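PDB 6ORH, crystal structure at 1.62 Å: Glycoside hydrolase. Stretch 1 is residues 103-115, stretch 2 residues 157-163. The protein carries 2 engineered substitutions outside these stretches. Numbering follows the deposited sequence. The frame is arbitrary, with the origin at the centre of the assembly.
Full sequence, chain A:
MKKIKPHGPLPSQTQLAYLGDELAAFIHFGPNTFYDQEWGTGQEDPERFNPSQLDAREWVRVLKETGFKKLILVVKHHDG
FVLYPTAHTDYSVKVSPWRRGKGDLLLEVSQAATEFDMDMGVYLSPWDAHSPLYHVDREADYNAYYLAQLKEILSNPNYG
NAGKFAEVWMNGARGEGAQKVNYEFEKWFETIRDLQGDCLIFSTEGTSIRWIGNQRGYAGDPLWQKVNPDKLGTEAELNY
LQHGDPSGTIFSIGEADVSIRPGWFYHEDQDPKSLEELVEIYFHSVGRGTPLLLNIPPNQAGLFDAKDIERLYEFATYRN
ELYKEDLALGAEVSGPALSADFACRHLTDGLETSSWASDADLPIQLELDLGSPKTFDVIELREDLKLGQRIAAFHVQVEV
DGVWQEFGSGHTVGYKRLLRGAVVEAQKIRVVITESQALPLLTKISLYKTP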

ATOM      1  N   GLY A 103      27.414  13.402  35.267  1.00 18.12           N
ATOM      2  CA  GLY A 103      26.387  12.547  34.669  1.00 18.94           C
ATOM      3  C   GLY A 103      26.900  11.828  33.427  1.00 18.04           C
ATOM      4  O   GLY A 103      27.823  12.278  32.739  1.00 16.88           O
ATOM      5  N   ASP A 104      26.339  10.639  33.180  1.00 16.66           N
ATOM      6  CA  ASP A 104      26.710   9.900  31.992  1.00 16.06           C
ATOM      7  C   ASP A 104      25.471   9.131  31.543  1.00 15.97           C
ATOM      8  O   ASP A 104      25.153   8.104  32.134  1.00 13.94           O
ATOM      9  CB  ASP A 104      27.916   8.986  32.278  1.00 16.25           C
ATOM     10  CG  ASP A 104      28.368   8.160  31.085  1.00 16.81           C
ATOM     11  OD1 ASP A 104      27.573   8.043  30.126  1.00 15.55           O
ATOM     12  OD2 ASP A 104      29.500   7.638  31.114  1.00 17.01           O
ATOM     13  N   LEU A 105      24.758   9.646  30.522  1.00 15.51           N
ATOM     14  CA  LEU A 105      23.467   9.058  30.178  1.00 14.35           C
ATOM     15  C   LEU A 105      23.693   7.696  29.525  1.00 13.93           C
ATOM     16  O   LEU A 105      22.899   6.784  29.723  1.00 13.06           O
ATOM     17  CB  LEU A 105      22.689  10.010  29.259  1.00 14.26           C
ATOM     18  CG  LEU A 105      21.292   9.509  28.882  1.00 15.09           C
ATOM     19  CD1 LEU A 105      20.398   9.332  30.127  1.00 14.26           C
ATOM     20  CD2 LEU A 105      20.657  10.454  27.865  1.00 15.01           C
ATOM     21  N   LEU A 106      24.791   7.556  28.765  1.00 13.64           N
ATOM     22  CA  LEU A 106      25.076   6.270  28.143  1.00 12.31           C
ATOM     23  C   LEU A 106      25.315   5.205  29.213  1.00 13.95           C
ATOM     24  O   LEU A 106      24.838   4.088  29.062  1.00 13.96           O
ATOM     25  CB  LEU A 106      26.227   6.400  27.134  1.00 12.24           C
ATOM     26  CG  LEU A 106      26.620   5.106  26.415  1.00 12.69           C
ATOM     27  CD1 LEU A 106      25.446   4.510  25.648  1.00 12.04           C
ATOM     28  CD2 LEU A 106      27.776   5.365  25.467  1.00 13.12           C
ATOM     29  N   LEU A 107      26.014   5.578  30.305  1.00 14.05           N
ATOM     30  CA  LEU A 107      26.210   4.633  31.398  1.00 14.90           C
ATOM     31  C   LEU A 107      24.878   4.293  32.067  1.00 14.02           C
ATOM     32  O   LEU A 107      24.613   3.112  32.327  1.00 14.00           O
ATOM     33  CB  LEU A 107      27.166   5.252  32.425  1.00 15.88           C
ATOM     34  CG  LEU A 107      27.496   4.331  33.602  1.00 17.09           C
ATOM     35  CD1 LEU A 107      28.252   3.105  33.120  1.00 19.50           C
ATOM     36  CD2 LEU A 107      28.341   5.088  34.624  1.00 19.35           C
ATOM     37  N   GLU A 108      24.056   5.302  32.396  1.00 13.26           N
ATOM     38  CA  GLU A 108      22.807   5.042  33.109  1.00 13.86           C
ATOM     39  C   GLU A 108      21.912   4.101  32.300  1.00 14.66           C
ATOM     40  O   GLU A 108      21.378   3.132  32.849  1.00 13.51           O
ATOM     41  CB  GLU A 108      22.062   6.320  33.486  1.00 14.37           C
ATOM     42  CG  GLU A 108      22.885   7.174  34.441  1.00 15.24           C
ATOM     43  CD  GLU A 108      22.109   8.293  35.096  1.00 18.06           C
ATOM     44  OE1 GLU A 108      20.905   8.432  34.836  1.00 17.24           O
ATOM     45  OE2 GLU A 108      22.747   9.061  35.877  1.00 18.81           O
ATOM     46  N   VAL A 109      21.804   4.359  30.986  1.00 13.41           N
ATOM     47  CA  VAL A 109      20.982   3.495  30.141  1.00 13.40           C
ATOM     48  C   VAL A 109      21.603   2.099  30.065  1.00 13.69           C
ATOM     49  O   VAL A 109      20.868   1.114  30.093  1.00 14.62           O
ATOM     50  CB  VAL A 109      20.746   4.121  28.744  1.00 12.63           C
ATOM     51  CG1 VAL A 109      19.977   3.152  27.837  1.00 13.23           C
ATOM     52  CG2 VAL A 109      19.952   5.418  28.865  1.00 13.64           C
ATOM     53  N   SER A 110      22.935   2.036  29.911  1.00 13.82           N
ATOM     54  CA  SER A 110      23.639   0.774  29.744  1.00 13.33           C
ATOM     55  C   SER A 110      23.480  -0.100  30.986  1.00 14.66           C
ATOM     56  O   SER A 110      23.306  -1.304  30.839  1.00 15.10           O
ATOM     57  CB  SER A 110      25.109   1.011  29.444  1.00 13.43           C
ATOM     58  OG  SER A 110      25.261   1.601  28.149  1.00 13.81           O
ATOM     59  N   GLN A 111      23.515   0.517  32.174  1.00 15.11           N
ATOM     60  CA  GLN A 111      23.363  -0.267  33.404  1.00 16.48           C
ATOM     61  C   GLN A 111      21.995  -0.941  33.421  1.00 15.34           C
ATOM     62  O   GLN A 111      21.901  -2.147  33.721  1.00 15.91           O
ATOM     63  CB  GLN A 111      23.479   0.638  34.626  1.00 18.20           C
ATOM     64  CG  GLN A 111      24.915   1.053  34.874  1.00 20.56           C
ATOM     65  CD  GLN A 111      25.025   2.155  35.895  1.00 25.44           C
ATOM     66  OE1 GLN A 111      24.087   2.924  36.122  1.00 28.88           O
ATOM     67  NE2 GLN A 111      26.193   2.243  36.512  1.00 26.91           N
ATOM     68  N   ALA A 112      20.954  -0.140  33.128  1.00 15.01           N
ATOM     69  CA  ALA A 112      19.587  -0.662  33.073  1.00 13.81           C
ATOM     70  C   ALA A 112      19.417  -1.706  31.962  1.00 13.72           C
ATOM     71  O   ALA A 112      18.825  -2.766  32.160  1.00 14.09           O
ATOM     72  CB  ALA A 112      18.605   0.482  32.957  1.00 14.48           C
ATOM     73  N   ALA A 113      19.917  -1.411  30.748  1.00 12.64           N
ATOM     74  CA  ALA A 113      19.835  -2.392  29.684  1.00 13.28           C
ATOM     75  C   ALA A 113      20.503  -3.700  30.074  1.00 14.06           C
ATOM     76  O   ALA A 113      20.002  -4.757  29.719  1.00 14.09           O
ATOM     77  CB  ALA A 113      20.494  -1.845  28.427  1.00 13.09           C
ATOM     78  N   THR A 114      21.662  -3.629  30.743  1.00 15.23           N
ATOM     79  CA  THR A 114      22.327  -4.863  31.137  1.00 16.19           C
ATOM     80  C   THR A 114      21.434  -5.669  32.099  1.00 16.69           C
ATOM     81  O   THR A 114      21.247  -6.890  31.938  1.00 17.08           O
ATOM     82  CB  THR A 114      23.703  -4.535  31.708  1.00 16.13           C
ATOM     83  OG1 THR A 114      24.462  -3.907  30.657  1.00 15.53           O
ATOM     84  CG2 THR A 114      24.428  -5.765  32.204  1.00 18.04           C
ATOM     85  N   GLU A 115      20.839  -4.958  33.057  1.00 16.91           N
ATOM     86  CA  GLU A 115      19.969  -5.609  34.036  1.00 16.53           C
ATOM     87  C   GLU A 115      18.802  -6.327  33.355  1.00 17.79           C
ATOM     88  O   GLU A 115      18.452  -7.471  33.714  1.00 18.73           O
ATOM     89  CB  GLU A 115      19.461  -4.572  35.034  1.00 17.26           C
ATOM     90  CG  GLU A 115      18.557  -5.202  36.090  1.00 20.15           C
ATOM     91  CD  GLU A 115      17.866  -4.245  37.041  1.00 21.96           C
ATOM     92  OE1 GLU A 115      18.116  -3.030  36.992  1.00 21.02           O
ATOM     93  OE2 GLU A 115      17.070  -4.758  37.857  1.00 25.02           O
ATOM     94  N   PRO A 157      33.588  -1.636  28.611  1.00 18.91           N
ATOM     95  CA  PRO A 157      32.720  -2.725  29.039  1.00 19.31           C
ATOM     96  C   PRO A 157      31.496  -2.255  29.820  1.00 18.70           C
ATOM     97  O   PRO A 157      30.550  -3.022  29.980  1.00 19.65           O
ATOM     98  CB  PRO A 157      33.643  -3.647  29.871  1.00 21.21           C
ATOM     99  CG  PRO A 157      34.770  -2.734  30.330  1.00 22.51           C
ATOM    100  CD  PRO A 157      34.941  -1.724  29.202  1.00 22.68           C
ATOM    101  N   ASN A 158      31.494  -1.004  30.288  1.00 16.55           N
ATOM    102  CA  ASN A 158      30.373  -0.490  31.058  1.00 18.30           C
ATOM    103  C   ASN A 158      29.299   0.117  30.149  1.00 16.72           C
ATOM    104  O   ASN A 158      28.274   0.598  30.648  1.00 15.98           O
ATOM    105  CB  ASN A 158      30.822   0.586  32.038  1.00 22.04           C
ATOM    106  CG  ASN A 158      31.886   0.063  32.977  1.00 27.61           C
ATOM    107  OD1 ASN A 158      31.618  -0.850  33.747  1.00 30.54           O
ATOM    108  ND2 ASN A 158      33.097   0.588  32.862  1.00 30.67           N
ATOM    109  N   TYR A 159      29.572   0.167  28.841  1.00 14.73           N
ATOM    110  CA  TYR A 159      28.559   0.657  27.908  1.00 15.50           C
ATOM    111  C   TYR A 159      28.005  -0.505  27.101  1.00 15.62           C
ATOM    112  O   TYR A 159      28.715  -1.473  26.870  1.00 19.97           O
ATOM    113  CB  TYR A 159      29.169   1.680  26.938  1.00 14.85           C
ATOM    114  CG  TYR A 159      29.608   2.990  27.535  1.00 14.17           C
ATOM    115  CD1 TYR A 159      29.001   3.523  28.676  1.00 14.61           C
ATOM    116  CD2 TYR A 159      30.622   3.722  26.918  1.00 13.84           C
ATOM    117  CE1 TYR A 159      29.387   4.759  29.180  1.00 15.05           C
ATOM    118  CE2 TYR A 159      31.018   4.959  27.419  1.00 14.56           C
ATOM    119  CZ  TYR A 159      30.392   5.477  28.544  1.00 15.74           C
ATOM    120  OH  TYR A 159      30.774   6.693  29.042  1.00 15.20           O
ATOM    121  N   GLY A 160      26.724  -0.418  26.704  1.00 13.40           N
ATOM    122  CA  GLY A 160      26.123  -1.508  25.958  1.00 13.47           C
ATOM    123  C   GLY A 160      25.402  -2.448  26.909  1.00 12.79           C
ATOM    124  O   GLY A 160      25.351  -2.191  28.115  1.00 14.33           O
ATOM    125  N   ASN A 161      24.904  -3.542  26.337  1.00 14.36           N
ATOM    126  CA  ASN A 161      24.320  -4.634  27.099  1.00 13.47           C
ATOM    127  C   ASN A 161      25.477  -5.566  27.451  1.00 13.66           C
ATOM    128  O   ASN A 161      25.941  -6.309  26.596  1.00 13.94           O
ATOM    129  CB  ASN A 161      23.252  -5.327  26.254  1.00 14.29           C
ATOM    130  CG  ASN A 161      22.637  -6.534  26.941  1.00 14.42           C
ATOM    131  OD1 ASN A 161      22.870  -6.737  28.123  1.00 16.87           O
ATOM    132  ND2 ASN A 161      21.778  -7.262  26.244  1.00 15.37           N
ATOM    133  N   ALA A 162      25.969  -5.470  28.703  1.00 15.44           N
ATOM    134  CA  ALA A 162      27.145  -6.236  29.135  1.00 15.73           C
ATOM    135  C   ALA A 162      28.305  -6.029  28.170  1.00 16.95           C
ATOM    136  O   ALA A 162      28.908  -6.995  27.705  1.00 18.25           O
ATOM    137  CB  ALA A 162      26.801  -7.705  29.304  1.00 17.01           C
ATOM    138  N   GLY A 163      28.534  -4.759  27.808  1.00 16.03           N
ATOM    139  CA  GLY A 163      29.655  -4.391  26.961  1.00 16.31           C
ATOM    140  C   GLY A 163      29.404  -4.575  25.471  1.00 15.93           C
ATOM    141  O   GLY A 163      30.300  -4.321  24.659  1.00 17.22           O
TER
HETATM  142  O   HOH W   1      22.623  -8.604  30.075  1.00 23.34           O

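The contact between residues 103-115 and 157-163 is a helix-on-loop packing in which side chains from the helix and its N-cap hold an irregular segment through three hydrogen bonds, with a tyrosine ring supplying most of the apolar contact. It illustrates a general principle: a loop that lacks the internal hydrogen bonding of a helix or strand can be fixed by satisfying its backbone NH groups with side chains from a neighbouring element.

The helix begins at L105, and D104 sits at its N-cap. The aspartate divides its carboxylate between two tasks. OD1 accepts from the backbone, with L107 N to D104 OD1 at 2.9 Å, which caps a free NH of the first turn; OD2 receives the phenol of Y159, the distance from Y159 OH to D104 OD2 being a short 2.6 Å. Aspartate suits the site because its short side chain can reach back to the helix start while its second oxygen remains available to the loop.

Y159 is the centre of the contact and loses more surface to the other stretch than any other residue. Its CA-to-CB bond points sideways, but with chi1 near -68° (m) the ring extends along the first turns of the helix until its hydroxyl meets the aspartate. L106 covers one ring face: its CD2 lies 3.6 Å from the centroid of the Y159 ring and only 12° off the ring normal, a CH-pi contact. L107 adds a looser apolar contact, L107 CB to Y159 CE1 at 4.0 Å, while its CD1 approaches the backbone of the loop, 3.5 Å from N158 O. The tyrosine thus combines a broad surface for leucine with a polar tip for the cap.

One and two turns farther along, S110 and T114 repeat a single device. Each hydroxyl donates to the carbonyl four residues earlier, S110 OG to L106 O at 2.7 Å and T114 OG1 to S110 O at 2.9 Å, and each also accepts a backbone NH from the loop. G160 N donates to S110 OG at 2.9 Å, and A162 N donates to T114 OG1, also at 2.9 Å and nearly straight at 171°. Both side chains adopt the m rotamer, which lets the hydroxyl bond to its own helix and still face the loop. Serine and threonine are well fitted to this double role, since one oxygen can donate and accept at once.

The loop comes close at these points, with S110 CA and G160 CA 5.1 Å apart and T114 CA and N161 CA 4.5 Å apart. G160 has phi/psi of 94/-175, where a CB would be jammed against the preceding carbonyl oxygen, so its own backbone conformation calls for glycine. Beyond it, the CA-to-CB bond of N161 points sideways, but the end of its side chain comes nearer to the helix, with N161 OD1 3.6 Å from T114 CA, and one water bridges the stretches by donating to T114 O at 2.9 Å and to N161 OD1 at 2.7 Å. In all, 449 Å² is buried, counting both sides.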